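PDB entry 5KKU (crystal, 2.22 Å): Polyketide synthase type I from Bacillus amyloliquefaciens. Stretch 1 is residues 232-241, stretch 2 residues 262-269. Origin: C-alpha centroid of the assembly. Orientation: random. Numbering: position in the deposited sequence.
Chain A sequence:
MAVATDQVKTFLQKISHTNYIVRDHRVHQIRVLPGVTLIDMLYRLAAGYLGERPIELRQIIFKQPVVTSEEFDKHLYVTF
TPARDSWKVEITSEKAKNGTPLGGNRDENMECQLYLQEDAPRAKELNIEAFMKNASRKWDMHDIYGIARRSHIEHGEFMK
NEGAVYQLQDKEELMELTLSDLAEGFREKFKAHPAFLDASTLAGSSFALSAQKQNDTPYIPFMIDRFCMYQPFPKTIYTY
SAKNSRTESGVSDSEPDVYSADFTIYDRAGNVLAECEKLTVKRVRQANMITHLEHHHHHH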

# COMPACT_ATOMS: atom_id res chain seq x y z
N PRO A 232 -7.68 0.84 -14.03
CA PRO A 232 -6.67 1.82 -13.63
C PRO A 232 -7.25 2.98 -12.87
O PRO A 232 -8.36 3.34 -13.11
N PHE A 233 -6.53 3.51 -11.92
CA PHE A 233 -7.00 4.62 -11.15
C PHE A 233 -7.23 5.90 -11.96
O PHE A 233 -6.44 6.26 -12.75
N PRO A 234 -8.28 6.62 -11.67
CA PRO A 234 -8.48 7.94 -12.26
C PRO A 234 -7.89 9.00 -11.38
O PRO A 234 -7.21 8.63 -10.47
N LYS A 235 -8.13 10.26 -11.65
CA LYS A 235 -7.57 11.33 -10.88
C LYS A 235 -8.01 11.33 -9.44
O LYS A 235 -7.26 11.61 -8.57
N THR A 236 -9.27 11.04 -9.18
CA THR A 236 -9.72 10.94 -7.82
C THR A 236 -10.32 9.58 -7.59
O THR A 236 -11.07 9.12 -8.37
N ILE A 237 -9.98 8.94 -6.49
CA ILE A 237 -10.60 7.70 -6.09
C ILE A 237 -11.39 7.77 -4.80
O ILE A 237 -11.29 8.69 -4.03
N TYR A 238 -12.17 6.75 -4.56
CA TYR A 238 -13.02 6.69 -3.40
C TYR A 238 -12.88 5.38 -2.71
O TYR A 238 -13.42 4.43 -3.14
N THR A 239 -12.12 5.38 -1.65
CA THR A 239 -11.86 4.22 -0.87
C THR A 239 -12.95 3.95 0.16
O THR A 239 -13.09 4.63 1.12
N TYR A 240 -13.72 2.92 -0.05
CA TYR A 240 -14.77 2.58 0.82
C TYR A 240 -14.36 1.47 1.79
O TYR A 240 -13.70 0.54 1.41
N SER A 241 -14.78 1.57 3.02
CA SER A 241 -14.48 0.62 4.05
C SER A 241 -15.66 0.46 5.05
O SER A 241 -16.33 1.39 5.36
N ASP A 262 -11.03 -4.98 5.19
CA ASP A 262 -11.30 -5.01 3.77
C ASP A 262 -11.54 -3.62 3.32
O ASP A 262 -12.07 -2.83 4.07
N PHE A 263 -11.11 -3.24 2.15
CA PHE A 263 -11.51 -1.98 1.60
C PHE A 263 -11.82 -2.17 0.15
O PHE A 263 -11.33 -3.09 -0.43
N THR A 264 -12.62 -1.31 -0.45
CA THR A 264 -12.85 -1.32 -1.87
C THR A 264 -12.59 0.05 -2.43
O THR A 264 -13.00 1.00 -1.86
N ILE A 265 -11.93 0.14 -3.56
CA ILE A 265 -11.64 1.42 -4.18
C ILE A 265 -12.56 1.65 -5.33
O ILE A 265 -12.57 0.89 -6.23
N TYR A 266 -13.34 2.69 -5.25
CA TYR A 266 -14.28 3.08 -6.28
C TYR A 266 -13.83 4.26 -7.13
O TYR A 266 -13.09 5.05 -6.66
N ASP A 267 -14.19 4.20 -8.35
CA ASP A 267 -14.38 5.39 -8.87
C ASP A 267 -15.72 5.89 -8.34
O ASP A 267 -16.49 5.44 -7.59
N ARG A 268 -15.80 7.07 -8.92
CA ARG A 268 -16.75 8.11 -8.78
C ARG A 268 -18.10 7.81 -9.35
O ARG A 268 -19.08 8.12 -8.74
N ALA A 269 -18.12 7.21 -10.52
CA ALA A 269 -19.35 6.67 -11.01
C ALA A 269 -19.78 5.42 -10.30
O ALA A 269 -20.77 4.87 -10.62

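Four backbone hydrogen bonds fix the register of this antiparallel pair. Tyr266 N donates to Tyr238 O at 2.7 Å (N-H...O 169°) and Tyr238 N to Tyr266 O at 2.9 Å (148°); Tyr240 N reaches Thr264 O at 2.7 Å (160°), and Thr264 N reaches Tyr240 O at 2.8 Å (168°). Between these two hydrogen-bonded pairs lies the non-hydrogen-bonded pair Thr239 and Ile265, with CA atoms 4.3 Å apart. The side-chain polar link is weak: Arg268 NH2 donates to Tyr238 OH at 3.4 Å, nearly straight at 172°.

Alternation along the strands then sorts the side chains. Tyr238 (m, chi2 80°), Tyr240 (t), Thr264 (m) and Tyr266 (m, chi2 -78°) share one face. The m rotamer of Tyr238 carries its ring past Asp267 to Arg268, whose CD lies 3.1 Å from Tyr238 OH. Tyr266 turns the other way along the neighbouring strand, so its CE2 meets Tyr240 CB at 3.6 Å, with that carbon at the ring edge.

Thr239 (m) and Ile265 (m, t) occupy the opposite face. There Ile265 CG2 packs against Ile237 CD1 at 3.5 Å, Ile265 CD1 meets Phe233 CZ at 3.8 Å, and Thr239 CG2 approaches Phe263 CD1 at 4.0 Å.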

# COMPACT_ATOMS: atom_id res chain seq x y z
CB PRO A 232 -6.11 2.28 -14.95
CG PRO A 232 -7.17 2.01 -15.92
CD PRO A 232 -7.87 0.80 -15.47
CB PHE A 233 -6.00 4.91 -10.04
CG PHE A 233 -5.92 3.87 -8.97
CD1 PHE A 233 -7.00 3.15 -8.60
CD2 PHE A 233 -4.74 3.65 -8.30
CE1 PHE A 233 -6.92 2.23 -7.59
CE2 PHE A 233 -4.64 2.73 -7.30
CZ PHE A 233 -5.73 2.02 -6.94
CB PRO A 234 -9.98 8.07 -12.28
CG PRO A 234 -10.40 7.24 -11.16
CD PRO A 234 -9.54 6.06 -11.20
CB LYS A 235 -7.92 12.64 -11.53
CG LYS A 235 -7.06 12.99 -12.71
CD LYS A 235 -7.45 14.30 -13.32
CE LYS A 235 -6.69 14.52 -14.61
NZ LYS A 235 -7.22 15.61 -15.47
CB THR A 236 -10.82 11.97 -7.49
OG1 THR A 236 -10.38 13.29 -7.75
CG2 THR A 236 -11.29 11.86 -6.08
CB ILE A 237 -9.61 6.56 -5.96
CG1 ILE A 237 -8.63 6.83 -4.85
CG2 ILE A 237 -8.91 6.30 -7.27
CD1 ILE A 237 -7.82 5.67 -4.41
CB TYR A 238 -14.46 6.95 -3.78
CG TYR A 238 -14.66 8.27 -4.46
CD1 TYR A 238 -14.39 8.44 -5.78
CD2 TYR A 238 -15.11 9.32 -3.77
CE1 TYR A 238 -14.53 9.64 -6.36
CE2 TYR A 238 -15.26 10.52 -4.34
CZ TYR A 238 -15.00 10.67 -5.64
OH TYR A 238 -15.17 11.86 -6.16
CB THR A 239 -10.45 4.31 -0.23
OG1 THR A 239 -9.47 4.37 -1.27
CG2 THR A 239 -10.20 3.12 0.62
CB TYR A 240 -15.94 2.13 -0.00
CG TYR A 240 -17.03 1.51 0.78
CD1 TYR A 240 -18.02 2.26 1.32
CD2 TYR A 240 -17.09 0.17 0.95
CE1 TYR A 240 -19.01 1.72 2.04
CE2 TYR A 240 -18.09 -0.39 1.68
CZ TYR A 240 -19.05 0.40 2.21
OH TYR A 240 -20.03 -0.11 2.93
CB SER A 241 -13.19 1.05 4.71
OG SER A 241 -12.87 0.37 5.85
CB ASP A 262 -12.60 -5.75 3.46
CG ASP A 262 -12.53 -7.24 3.67
OD1 ASP A 262 -11.46 -7.80 3.79
OD2 ASP A 262 -13.61 -7.84 3.69
CB PHE A 263 -10.51 -0.81 1.89
CG PHE A 263 -9.18 -0.90 1.19
CD1 PHE A 263 -9.02 -0.58 -0.13
CD2 PHE A 263 -8.06 -1.25 1.90
CE1 PHE A 263 -7.79 -0.64 -0.73
CE2 PHE A 263 -6.85 -1.32 1.29
CZ PHE A 263 -6.72 -1.01 -0.03
CB THR A 264 -14.29 -1.73 -2.24
OG1 THR A 264 -14.62 -2.95 -1.61
CG2 THR A 264 -14.47 -1.82 -3.74
CB ILE A 265 -10.17 1.52 -4.62
CG1 ILE A 265 -9.20 1.22 -3.49
CG2 ILE A 265 -9.88 2.91 -5.07
CD1 ILE A 265 -7.76 1.44 -3.81
CB TYR A 266 -15.61 3.42 -5.65
CG TYR A 266 -16.33 2.24 -5.10
CD1 TYR A 266 -17.03 1.37 -5.91
CD2 TYR A 266 -16.30 1.99 -3.74
CE1 TYR A 266 -17.67 0.30 -5.37
CE2 TYR A 266 -16.95 0.93 -3.21
CZ TYR A 266 -17.61 0.08 -4.02
OH TYR A 266 -18.20 -0.94 -3.42
CB ASP A 267 -14.17 5.50 -10.38
CG ASP A 267 -15.25 4.82 -11.20
OD1 ASP A 267 -16.34 4.61 -10.72
OD2 ASP A 267 -15.00 4.53 -12.37
CB ARG A 268 -16.19 9.34 -9.46
CG ARG A 268 -17.07 10.54 -9.49
CD ARG A 268 -17.47 10.99 -8.12
NE ARG A 268 -18.68 11.74 -8.24
CZ ARG A 268 -19.02 12.77 -7.49
NH1 ARG A 268 -20.17 13.35 -7.70
NH2 ARG A 268 -18.24 13.20 -6.53
CB ALA A 269 -19.24 6.40 -12.49